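Local coordinates for YqgE/AlgH family protein (Corynebacterium diphtheriae NCTC 13129, PDB 2GS5) that is of unknown function and belongs to the AlgH (UPF0301) family of conserved bacterial proteins, at residues V20-P25 with G175-R180; V36-E41 with N111-V116; V91-Q96 with D164-G169. One frame throughout, in Å; residues are numbered along the deposited sequence.

Contact 1: V20-P25 with G175-R180; sequences VLVAAP and GDVMRR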
ATOM      1  N   VAL A  20       0.766   2.049   6.278  1.00 11.76           N
ATOM      2  CA  VAL A  20       1.623   1.032   5.672  1.00 11.93           C
ATOM      3  C   VAL A  20       2.386   0.264   6.744  1.00 11.26           C
ATOM      4  O   VAL A  20       2.734   0.804   7.791  1.00 11.44           O
ATOM      5  CB  VAL A  20       2.620   1.602   4.650  1.00 12.21           C
ATOM      6  CG1 VAL A  20       1.883   1.982   3.365  1.00 12.52           C
ATOM      7  CG2 VAL A  20       3.369   2.796   5.204  1.00 11.83           C
ATOM      8  N   LEU A  21       2.588  -1.016   6.464  1.00 11.28           N
ATOM      9  CA  LEU A  21       3.419  -1.907   7.248  1.00 11.44           C
ATOM     10  C   LEU A  21       4.750  -1.982   6.525  1.00 11.58           C
ATOM     11  O   LEU A  21       4.820  -2.486   5.400  1.00 11.39           O
ATOM     12  CB  LEU A  21       2.798  -3.295   7.328  1.00 11.87           C
ATOM     13  CG  LEU A  21       1.393  -3.372   7.922  1.00 12.51           C
ATOM     14  CD1 LEU A  21       0.762  -4.757   7.735  1.00 13.43           C
ATOM     15  CD2 LEU A  21       1.438  -2.972   9.388  1.00 13.22           C
ATOM     16  N   VAL A  22       5.799  -1.472   7.166  1.00 11.57           N
ATOM     17  CA  VAL A  22       7.117  -1.417   6.545  1.00 11.56           C
ATOM     18  C   VAL A  22       7.920  -2.611   7.033  1.00 11.02           C
ATOM     19  O   VAL A  22       8.128  -2.760   8.232  1.00 10.91           O
ATOM     20  CB  VAL A  22       7.849  -0.125   6.917  1.00 11.79           C
ATOM     21  CG1 VAL A  22       9.195  -0.058   6.203  1.00 12.47           C
ATOM     22  CG2 VAL A  22       6.977   1.094   6.601  1.00 12.78           C
ATOM     23  N   ALA A  23       8.353  -3.471   6.109  1.00 10.94           N
ATOM     24  CA  ALA A  23       9.094  -4.684   6.480  1.00 11.34           C
ATOM     25  C   ALA A  23      10.397  -4.357   7.224  1.00 11.56           C
ATOM     26  O   ALA A  23      11.157  -3.465   6.826  1.00 11.14           O
ATOM     27  CB  ALA A  23       9.404  -5.533   5.251  1.00 11.30           C
ATOM     28  N   ALA A  24      10.664  -5.079   8.302  1.00 11.83           N
ATOM     29  CA  ALA A  24      11.961  -5.007   8.969  1.00 12.34           C
ATOM     30  C   ALA A  24      13.062  -5.333   7.968  1.00 12.57           C
ATOM     31  O   ALA A  24      12.888  -6.207   7.128  1.00 11.68           O
ATOM     32  CB  ALA A  24      12.006  -5.986  10.135  1.00 12.76           C
ATOM     33  N   PRO A  25      14.207  -4.623   8.053  1.00 13.35           N
ATOM     34  CA  PRO A  25      15.344  -4.938   7.191  1.00 14.27           C
ATOM     35  C   PRO A  25      15.702  -6.425   7.146  1.00 14.89           C
ATOM     36  O   PRO A  25      16.088  -6.935   6.087  1.00 15.32           O
ATOM     37  CB  PRO A  25      16.480  -4.132   7.821  1.00 14.21           C
ATOM     38  CG  PRO A  25      15.806  -2.957   8.405  1.00 14.45           C
ATOM     39  CD  PRO A  25      14.473  -3.443   8.899  1.00 13.56           C
ATOM     40  N   GLY A 175      12.749   2.095   0.684  1.00 12.41           N
ATOM     41  CA  GLY A 175      13.721   3.108   1.069  1.00 12.11           C
ATOM     42  C   GLY A 175      13.117   4.484   1.304  1.00 11.99           C
ATOM     43  O   GLY A 175      13.451   5.154   2.285  1.00 11.69           O
ATOM     44  N   ASP A 176      12.225   4.906   0.410  1.00 12.21           N
ATOM     45  CA  ASP A 176      11.606   6.220   0.527  1.00 12.58           C
ATOM     46  C   ASP A 176      10.745   6.307   1.787  1.00 12.18           C
ATOM     47  O   ASP A 176      10.766   7.306   2.496  1.00 12.36           O
ATOM     48  CB  ASP A 176      10.744   6.538  -0.701  1.00 13.04           C
ATOM     49  CG  ASP A 176      11.562   6.774  -1.963  1.00 15.87           C
ATOM     50  OD1 ASP A 176      12.807   6.707  -1.922  1.00 16.00           O
ATOM     51  OD2 ASP A 176      10.938   7.043  -3.016  1.00 20.27           O
ATOM     52  N   VAL A 177      10.005   5.247   2.092  1.00 11.85           N
ATOM     53  CA  VAL A 177       9.165   5.267   3.298  1.00 11.86           C
ATOM     54  C   VAL A 177      10.042   5.294   4.552  1.00 11.59           C
ATOM     55  O   VAL A 177       9.750   6.028   5.489  1.00 11.26           O
ATOM     56  CB  VAL A 177       8.171   4.085   3.356  1.00 12.08           C
ATOM     57  CG1 VAL A 177       7.389   4.116   4.663  1.00 13.29           C
ATOM     58  CG2 VAL A 177       7.227   4.137   2.155  1.00 13.17           C
HETATM   59  N   MSE A 178      11.131   4.523   4.562  1.00 10.81           N
HETATM   60  CA  MSE A 178      12.047   4.509   5.702  1.00 11.38           C
HETATM   61  C   MSE A 178      12.635   5.897   5.967  1.00 11.13           C
HETATM   62  O   MSE A 178      12.807   6.298   7.115  1.00 11.67           O
HETATM   63  CB  MSE A 178      13.176   3.489   5.467  1.00 11.21           C
HETATM   64  CG  MSE A 178      12.736   2.033   5.572  1.00 12.92           C
HETATM   65 SE   MSE A 178      12.353   1.476   7.410  1.00 18.67          SE
HETATM   66  CE  MSE A 178      14.189   1.284   8.038  1.00 14.23           C
ATOM     67  N   ARG A 179      12.924   6.632   4.903  1.00 11.68           N
ATOM     68  CA  ARG A 179      13.467   7.991   5.045  1.00 12.67           C
ATOM     69  C   ARG A 179      12.520   9.021   5.686  1.00 12.89           C
ATOM     70  O   ARG A 179      12.992  10.049   6.194  1.00 12.78           O
ATOM     71  CB  ARG A 179      13.948   8.513   3.699  1.00 12.60           C
ATOM     72  CG  ARG A 179      15.345   8.061   3.363  1.00 13.24           C
ATOM     73  CD  ARG A 179      15.771   8.620   2.015  1.00 13.91           C
ATOM     74  NE  ARG A 179      15.239   7.847   0.892  1.00 15.40           N
ATOM     75  CZ  ARG A 179      15.737   6.677   0.485  1.00 15.99           C
ATOM     76  NH1 ARG A 179      15.206   6.062  -0.556  1.00 13.98           N
ATOM     77  NH2 ARG A 179      16.761   6.123   1.112  1.00 17.74           N
ATOM     78  N   ARG A 180      11.213   8.757   5.661  1.00 13.17           N
ATOM     79  CA  ARG A 180      10.221   9.631   6.307  1.00 13.91           C
ATOM     80  C   ARG A 180      10.047   9.386   7.798  1.00 14.17           C
ATOM     81  O   ARG A 180       9.371  10.164   8.473  1.00 14.32           O
ATOM     82  CB  ARG A 180       8.830   9.424   5.695  1.00 14.28           C
ATOM     83  CG  ARG A 180       8.672   9.764   4.250  1.00 15.77           C
ATOM     84  CD  ARG A 180       7.208  10.061   3.953  1.00 15.16           C
ATOM     85  NE  ARG A 180       6.290   8.942   4.235  1.00 16.01           N
ATOM     86  CZ  ARG A 180       5.936   8.006   3.348  1.00 15.71           C
ATOM     87  NH1 ARG A 180       6.434   8.010   2.118  1.00 14.67           N
ATOM     88  NH2 ARG A 180       5.076   7.056   3.695  1.00 14.36           N
TER

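Contact 2: V36-E41 with N111-V116; sequences VILIIE and NRLVMV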
ATOM      1  N   VAL A  36       6.233  -2.875   1.551  1.00 11.37           N
ATOM      2  CA  VAL A  36       5.532  -1.756   2.166  1.00 11.43           C
ATOM      3  C   VAL A  36       4.061  -2.023   1.925  1.00 11.55           C
ATOM      4  O   VAL A  36       3.556  -1.776   0.826  1.00 11.28           O
ATOM      5  CB  VAL A  36       5.918  -0.409   1.532  1.00 11.32           C
ATOM      6  CG1 VAL A  36       5.116   0.735   2.142  1.00 12.05           C
ATOM      7  CG2 VAL A  36       7.424  -0.170   1.670  1.00 12.44           C
ATOM      8  N   ILE A  37       3.385  -2.560   2.939  1.00 11.55           N
ATOM      9  CA  ILE A  37       2.042  -3.086   2.724  1.00 12.26           C
ATOM     10  C   ILE A  37       0.995  -2.097   3.199  1.00 11.75           C
ATOM     11  O   ILE A  37       0.872  -1.842   4.384  1.00 11.40           O
ATOM     12  CB  ILE A  37       1.862  -4.458   3.390  1.00 12.13           C
ATOM     13  CG1 ILE A  37       2.875  -5.447   2.784  1.00 14.57           C
ATOM     14  CG2 ILE A  37       0.419  -4.977   3.183  1.00 12.06           C
ATOM     15  CD1 ILE A  37       2.949  -6.749   3.478  1.00 15.67           C
ATOM     16  N   LEU A  38       0.261  -1.533   2.244  1.00 11.16           N
ATOM     17  CA  LEU A  38      -0.841  -0.625   2.541  1.00 11.29           C
ATOM     18  C   LEU A  38      -2.032  -1.410   3.060  1.00 11.54           C
ATOM     19  O   LEU A  38      -2.554  -2.283   2.369  1.00 11.21           O
ATOM     20  CB  LEU A  38      -1.251   0.129   1.282  1.00 10.99           C
ATOM     21  CG  LEU A  38      -2.444   1.070   1.382  1.00 11.60           C
ATOM     22  CD1 LEU A  38      -2.138   2.241   2.292  1.00 11.39           C
ATOM     23  CD2 LEU A  38      -2.858   1.554  -0.005  1.00 12.49           C
ATOM     24  N   ILE A  39      -2.462  -1.090   4.275  1.00 11.42           N
ATOM     25  CA  ILE A  39      -3.645  -1.714   4.861  1.00 11.63           C
ATOM     26  C   ILE A  39      -4.888  -1.149   4.182  1.00 11.77           C
ATOM     27  O   ILE A  39      -5.102   0.069   4.169  1.00 11.56           O
ATOM     28  CB  ILE A  39      -3.705  -1.501   6.395  1.00 11.72           C
ATOM     29  CG1 ILE A  39      -2.488  -2.156   7.054  1.00 11.39           C
ATOM     30  CG2 ILE A  39      -5.023  -2.035   6.976  1.00 11.52           C
ATOM     31  CD1 ILE A  39      -2.338  -1.825   8.523  1.00 12.08           C
ATOM     32  N   ILE A  40      -5.681  -2.039   3.583  1.00 12.09           N
ATOM     33  CA  ILE A  40      -6.894  -1.638   2.849  1.00 12.23           C
ATOM     34  C   ILE A  40      -8.188  -2.052   3.553  1.00 12.97           C
ATOM     35  O   ILE A  40      -9.279  -1.607   3.173  1.00 14.13           O
ATOM     36  CB  ILE A  40      -6.876  -2.203   1.400  1.00 11.71           C
ATOM     37  CG1 ILE A  40      -6.883  -3.740   1.387  1.00 11.77           C
ATOM     38  CG2 ILE A  40      -5.664  -1.658   0.643  1.00 11.82           C
ATOM     39  CD1 ILE A  40      -6.863  -4.329  -0.017  1.00 13.26           C
ATOM     40  N   GLU A  41      -8.073  -2.913   4.550  1.00 12.54           N
ATOM     41  CA  GLU A  41      -9.221  -3.343   5.349  1.00 12.76           C
ATOM     42  C   GLU A  41      -8.699  -3.887   6.669  1.00 13.39           C
ATOM     43  O   GLU A  41      -7.774  -4.688   6.693  1.00 13.08           O
ATOM     44  CB  GLU A  41     -10.014  -4.418   4.610  1.00 13.63           C
ATOM     45  CG  GLU A  41     -11.132  -5.067   5.414  1.00 14.23           C
ATOM     46  CD  GLU A  41     -12.430  -4.274   5.430  1.00 15.20           C
ATOM     47  OE1 GLU A  41     -12.528  -3.220   4.760  1.00 19.53           O
ATOM     48  OE2 GLU A  41     -13.349  -4.723   6.125  1.00 18.33           O
ATOM     49  N   ASN A 111      -7.098   9.908   4.622  1.00 17.43           N
ATOM     50  CA  ASN A 111      -6.698  11.093   3.874  1.00 17.55           C
ATOM     51  C   ASN A 111      -7.231  11.017   2.435  1.00 17.17           C
ATOM     52  O   ASN A 111      -8.432  10.870   2.261  1.00 17.45           O
ATOM     53  CB  ASN A 111      -5.183  11.282   3.966  1.00 18.18           C
ATOM     54  CG  ASN A 111      -4.697  11.399   5.405  1.00 19.85           C
ATOM     55  OD1 ASN A 111      -5.306  12.094   6.220  1.00 22.30           O
ATOM     56  ND2 ASN A 111      -3.602  10.714   5.723  1.00 23.00           N
ATOM     57  N   ARG A 112      -6.364  11.099   1.423  1.00 16.78           N
ATOM     58  CA  ARG A 112      -6.805  11.065   0.021  1.00 16.62           C
ATOM     59  C   ARG A 112      -6.755   9.672  -0.603  1.00 16.14           C
ATOM     60  O   ARG A 112      -7.104   9.495  -1.768  1.00 15.41           O
ATOM     61  CB  ARG A 112      -5.984  12.037  -0.826  1.00 16.76           C
ATOM     62  CG  ARG A 112      -6.271  13.484  -0.540  1.00 17.04           C
ATOM     63  CD  ARG A 112      -5.646  14.403  -1.568  1.00 17.75           C
ATOM     64  NE  ARG A 112      -6.159  15.763  -1.411  1.00 18.38           N
ATOM     65  CZ  ARG A 112      -7.320  16.198  -1.903  1.00 18.34           C
ATOM     66  NH1 ARG A 112      -8.098  15.408  -2.619  1.00 18.92           N
ATOM     67  NH2 ARG A 112      -7.715  17.439  -1.679  1.00 17.40           N
ATOM     68  N   LEU A 113      -6.337   8.673   0.167  1.00 15.74           N
ATOM     69  CA  LEU A 113      -6.215   7.334  -0.374  1.00 16.04           C
ATOM     70  C   LEU A 113      -7.567   6.656  -0.358  1.00 15.47           C
ATOM     71  O   LEU A 113      -8.273   6.701   0.644  1.00 15.84           O
ATOM     72  CB  LEU A 113      -5.206   6.520   0.433  1.00 16.41           C
ATOM     73  CG  LEU A 113      -3.800   7.101   0.463  1.00 18.12           C
ATOM     74  CD1 LEU A 113      -2.878   6.206   1.288  1.00 19.50           C
ATOM     75  CD2 LEU A 113      -3.251   7.288  -0.940  1.00 19.58           C
ATOM     76  N   VAL A 114      -7.916   6.022  -1.474  1.00 15.29           N
ATOM     77  CA  VAL A 114      -9.183   5.335  -1.619  1.00 15.36           C
ATOM     78  C   VAL A 114      -8.999   4.001  -2.321  1.00 15.47           C
ATOM     79  O   VAL A 114      -8.063   3.820  -3.089  1.00 15.23           O
ATOM     80  CB  VAL A 114     -10.193   6.163  -2.468  1.00 14.70           C
ATOM     81  CG1 VAL A 114     -10.689   7.367  -1.692  1.00 14.47           C
ATOM     82  CG2 VAL A 114      -9.576   6.571  -3.817  1.00 15.17           C
HETATM   83  N   MSE A 115      -9.887   3.058  -2.027  1.00 16.48           N
HETATM   84  CA  MSE A 115     -10.028   1.869  -2.863  1.00 18.41           C
HETATM   85  C   MSE A 115     -11.062   2.184  -3.949  1.00 17.02           C
HETATM   86  O   MSE A 115     -12.163   2.646  -3.645  1.00 16.76           O
HETATM   87  CB  MSE A 115     -10.446   0.654  -2.018  1.00 19.02           C
HETATM   88  CG  MSE A 115      -9.302  -0.194  -1.446  1.00 21.65           C
HETATM   89 SE   MSE A 115     -10.105  -1.900  -0.977  1.00 27.60          SE
HETATM   90  CE  MSE A 115     -11.598  -1.286   0.130  1.00 24.90           C
ATOM     91  N   VAL A 116     -10.702   1.941  -5.210  1.00 15.89           N
ATOM     92  CA  VAL A 116     -11.571   2.229  -6.349  1.00 15.79           C
ATOM     93  C   VAL A 116     -12.306   0.958  -6.724  1.00 15.60           C
ATOM     94  O   VAL A 116     -11.685  -0.085  -6.924  1.00 15.60           O
ATOM     95  CB  VAL A 116     -10.758   2.704  -7.570  1.00 15.45           C
ATOM     96  CG1 VAL A 116     -11.673   3.009  -8.750  1.00 15.13           C
ATOM     97  CG2 VAL A 116      -9.916   3.930  -7.209  1.00 15.01           C
TER

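Contact 3: V91-Q96 with D164-G169; sequences VGVTAQ and DVTAPG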
ATOM      1  N   VAL A  91      -6.134   1.113  -6.010  1.00 13.66           N
ATOM      2  CA  VAL A  91      -5.947   2.130  -4.988  1.00 13.75           C
ATOM      3  C   VAL A  91      -5.740   3.473  -5.693  1.00 13.91           C
ATOM      4  O   VAL A  91      -4.864   3.602  -6.551  1.00 14.13           O
ATOM      5  CB  VAL A  91      -4.750   1.827  -4.072  1.00 13.76           C
ATOM      6  CG1 VAL A  91      -4.639   2.892  -2.993  1.00 14.03           C
ATOM      7  CG2 VAL A  91      -4.910   0.456  -3.411  1.00 14.15           C
ATOM      8  N   GLY A  92      -6.553   4.460  -5.339  1.00 13.79           N
ATOM      9  CA  GLY A  92      -6.472   5.782  -5.931  1.00 13.65           C
ATOM     10  C   GLY A  92      -6.105   6.855  -4.932  1.00 13.35           C
ATOM     11  O   GLY A  92      -6.143   6.646  -3.716  1.00 13.71           O
ATOM     12  N   VAL A  93      -5.741   8.009  -5.481  1.00 13.23           N
ATOM     13  CA  VAL A  93      -5.553   9.242  -4.741  1.00 12.75           C
ATOM     14  C   VAL A  93      -6.658  10.191  -5.212  1.00 12.50           C
ATOM     15  O   VAL A  93      -6.762  10.472  -6.403  1.00 12.57           O
ATOM     16  CB  VAL A  93      -4.162   9.849  -5.024  1.00 12.68           C
ATOM     17  CG1 VAL A  93      -3.973  11.193  -4.298  1.00 14.15           C
ATOM     18  CG2 VAL A  93      -3.040   8.835  -4.677  1.00 13.65           C
ATOM     19  N   THR A  94      -7.517  10.641  -4.300  1.00 12.26           N
ATOM     20  CA  THR A  94      -8.639  11.493  -4.703  1.00 12.09           C
ATOM     21  C   THR A  94      -8.151  12.835  -5.244  1.00 11.25           C
ATOM     22  O   THR A  94      -7.166  13.395  -4.760  1.00 11.31           O
ATOM     23  CB  THR A  94      -9.633  11.750  -3.545  1.00 12.44           C
ATOM     24  OG1 THR A  94      -8.958  12.396  -2.466  1.00 13.78           O
ATOM     25  CG2 THR A  94     -10.262  10.445  -3.049  1.00 14.17           C
ATOM     26  N   ALA A  95      -8.855  13.319  -6.262  1.00 10.62           N
ATOM     27  CA  ALA A  95      -8.594  14.615  -6.857  1.00 10.06           C
ATOM     28  C   ALA A  95      -9.121  15.737  -5.983  1.00  9.60           C
ATOM     29  O   ALA A  95      -9.946  15.533  -5.092  1.00  9.35           O
ATOM     30  CB  ALA A  95      -9.241  14.692  -8.242  1.00 10.36           C
ATOM     31  N   GLN A  96      -8.692  16.954  -6.279  1.00  8.91           N
ATOM     32  CA  GLN A  96      -9.239  18.111  -5.594  1.00  8.53           C
ATOM     33  C   GLN A  96     -10.760  18.086  -5.733  1.00  8.49           C
ATOM     34  O   GLN A  96     -11.297  17.762  -6.800  1.00  8.93           O
ATOM     35  CB  GLN A  96      -8.704  19.422  -6.171  1.00  8.77           C
ATOM     36  CG  GLN A  96      -7.182  19.566  -6.162  1.00  9.18           C
ATOM     37  CD  GLN A  96      -6.551  19.592  -4.772  1.00 11.69           C
ATOM     38  OE1 GLN A  96      -7.090  20.173  -3.822  1.00 11.52           O
ATOM     39  NE2 GLN A  96      -5.383  18.992  -4.659  1.00 10.57           N
ATOM     40  N   ASP A 164       3.404   7.136  -2.308  1.00 14.90           N
ATOM     41  CA  ASP A 164       3.714   5.711  -2.144  1.00 14.95           C
ATOM     42  C   ASP A 164       2.944   4.886  -3.160  1.00 15.17           C
ATOM     43  O   ASP A 164       3.392   3.819  -3.576  1.00 14.82           O
ATOM     44  CB  ASP A 164       3.362   5.215  -0.743  1.00 14.30           C
ATOM     45  CG  ASP A 164       4.150   5.904   0.343  1.00 14.75           C
ATOM     46  OD1 ASP A 164       5.285   6.342   0.063  1.00 13.96           O
ATOM     47  OD2 ASP A 164       3.617   6.027   1.464  1.00 13.83           O
ATOM     48  N   VAL A 165       1.765   5.387  -3.515  1.00 15.37           N
ATOM     49  CA  VAL A 165       0.867   4.706  -4.442  1.00 15.97           C
ATOM     50  C   VAL A 165       1.136   5.085  -5.896  1.00 16.12           C
ATOM     51  O   VAL A 165       0.902   4.274  -6.798  1.00 15.72           O
ATOM     52  CB  VAL A 165      -0.599   5.036  -4.089  1.00 15.95           C
ATOM     53  CG1 VAL A 165      -1.557   4.386  -5.087  1.00 16.79           C
ATOM     54  CG2 VAL A 165      -0.901   4.586  -2.657  1.00 16.24           C
ATOM     55  N   THR A 166       1.636   6.303  -6.120  1.00 16.19           N
ATOM     56  CA  THR A 166       1.823   6.849  -7.468  1.00 17.00           C
ATOM     57  C   THR A 166       3.299   6.977  -7.864  1.00 17.17           C
ATOM     58  O   THR A 166       3.628   7.560  -8.898  1.00 17.72           O
ATOM     59  CB  THR A 166       1.120   8.224  -7.609  1.00 16.57           C
ATOM     60  OG1 THR A 166       1.666   9.149  -6.660  1.00 17.41           O
ATOM     61  CG2 THR A 166      -0.376   8.086  -7.380  1.00 17.33           C
ATOM     62  N   ALA A 167       4.186   6.389  -7.063  1.00 18.17           N
ATOM     63  CA  ALA A 167       5.618   6.483  -7.299  1.00 18.72           C
ATOM     64  C   ALA A 167       6.030   5.952  -8.676  1.00 19.15           C
ATOM     65  O   ALA A 167       5.563   4.912  -9.093  1.00 18.07           O
ATOM     66  CB  ALA A 167       6.352   5.717  -6.227  1.00 19.52           C
ATOM     67  N   PRO A 168       6.922   6.666  -9.377  1.00 19.52           N
ATOM     68  CA  PRO A 168       7.535   6.154 -10.599  1.00 19.42           C
ATOM     69  C   PRO A 168       8.213   4.800 -10.388  1.00 19.42           C
ATOM     70  O   PRO A 168       8.556   4.463  -9.258  1.00 18.10           O
ATOM     71  CB  PRO A 168       8.584   7.227 -10.933  1.00 19.96           C
ATOM     72  CG  PRO A 168       8.066   8.445 -10.314  1.00 20.21           C
ATOM     73  CD  PRO A 168       7.369   8.037  -9.076  1.00 20.16           C
ATOM     74  N   GLY A 169       8.418   4.031 -11.454  1.00 19.66           N
ATOM     75  CA  GLY A 169       8.966   2.680 -11.312  1.00 20.44           C
ATOM     76  C   GLY A 169      10.452   2.634 -10.985  1.00 21.06           C
ATOM     77  O   GLY A 169      10.986   1.574 -10.669  1.00 22.79           O
TER

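Contact 1: V20-P25 with G175-R180
Val22 and Val177 meet where helix 173-179 packs on the face of strand 19-23, and this pair sits at the centre of a close-packed apolar patch. This is helix-on-sheet packing of an alpha/beta kind, with valine branches and a selenomethionine as the filling. The axes of helix residues 175-179 and strand residues 20-23 come within 9.5 Å, with 105° between their directions. The two valines pass side by side, pointing opposite ways, which brings CG2 of Val22 to 3.6 Å from CG1 of Val177. The other branch of Val22 works separately: CG1, anti to the backbone N, touches the selenium SE of the selenomethionine Met178 at 3.7 Å. Met178 leaves the helix at its flank, and chi1 and the bend at chi2 (both -72°) bring SE to the valine. Val20 adds a looser touch at the edge, its CG2 lying 4.3 Å from CG1 of Val177. No hydrogen bond crosses between the segments.

The outer side of the helix is polar and partly exposed. There Arg179 NH1 bonds Asp176 OD1 at 2.8 Å in a salt bridge; the carboxylate oxygen lies in the guanidinium plane and the N-H points nearly straight at it (163°). The Gly175 carbonyl oxygen lies 3.3 Å above that plane, over its centre, so the salt bridge grips the edge while the carbonyl oxygen lies against one face. Thr190 O and the ring of Phe191, from the C-terminal tail, also engage Arg179.

In the sheet, strand 19-23 runs between strands 36-42 and 155-159, antiparallel to both. Val36 of the former touches Val20 and Val177 alike, while Trp174, one helical turn before Met178, packs on Val22 and Pro25 and ties its NE1 to Ala23 O.

Contact 2: V36-E41 with N111-V116
Met115 and Ile40 bury the most surface here, with Leu113 third, in a contact between two strands of one mixed sheet that are not neighbours in it. Strand 36-42 and strand 113-116 make no hydrogen bonds to each other, and their side chains meet across the interior of the fold. The Ile40 end of strand 36-42 carries a classic beta bulge, in which Ile40 and Glu41 both face Phe48 of the adjoining strand 47-51.

The selenomethionine Met115 reaches over from its strand and crosses the Ile40 side chain at about a right angle. Its SE lies 4.0 Å from Ile40 CB and 4.2 Å from Ile40 CD1, so selenium rests along the branched chain and not on a single methyl. Ile40 tucks CG1 between its backbone N and carbonyl carbon (chi1 63°), which places CD1 within touch of the selenium.

Leu113, two residues earlier on the same side of its strand, makes a second and lighter touch. Its CD1 meets CD1 of Leu38 at 4.2 Å, methyl to methyl. Ala160 packs on both leucines, and Val91 and Val93 of strand 87-94 touch Leu38 and Leu113 respectively. Beyond selenium, the Met115 chain bends at chi3 (-52°) and sets its CE methyl 3.8 Å from the backbone oxygen O of Ile40.

Contact 3: V91-Q96 with D164-G169
A short, loosely formed helix packing on one face of a sheet strand makes this contact: Val165 and Thr166 of helix 162-166 lie against Val91 and Val93 of strand 87-94. The strand's alternation sets the spacing. Val91 and Val93 both turn toward the helix, whereas Gly92 between them presents only backbone and spends its N-H on Val114 of strand 113-116.

Val165 buries the most surface of the four. Its side chain meets that of Val91 at about a right angle, so that one methyl of Val91 faces both branches of its partner: CG1 of Val91 is 4.0 Å from Val165 CG1 and 4.1 Å from Val165 CG2. Val165 CG1, anti to its own backbone N (chi1 177°), also reaches the strand's main chain, lying 3.7 Å from the carbonyl oxygen O of Val91. Around this pair the packing is completed by Leu113, which touches Val165, by Phe135, which touches Val91, and by Arg133 of strand 129-141, which Val165 also touches.

The second pair is at a more open place, since Thr166 is partly exposed. Just after it in the chain, the carbonyl oxygen of Ala167 takes a hydrogen bond from Arg133 NH2. Thr166 divides its branches by polarity. The hydroxyl OG1 stays on the helix, hydrogen-bonded to the backbone oxygen of Pro162 four residues back, a bond that fixes the rotation about chi1 (60°). With the oxygen so placed, the methyl is left for the strand, and Thr166 CG2 crosses to Val93 CG2 at 3.9 Å.

All three contacts are apolar, without a hydrogen bond between their own segments, and all reach the same mixed sheet. Contact 2, strand against strand, lies nearest the centre of the chain; contacts 1 and 3 set a helix on the sheet farther out. Contact 1 is wholly buried among its touching residues, while contacts 2 and 3 each include one partly exposed residue, Met115 and Thr166. Backbone bonding knits them together: Leu21 N to Ile37 O (2.8 Å) couples contacts 1 and 2, while Arg112 O with Thr94 N couples contacts 2 and 3. Charge joins contacts 1 and 3 instead, through a salt bridge from Arg180 NH2, in segment 175-180, to Asp164 OD2, in segment 164-169, at 2.9 Å.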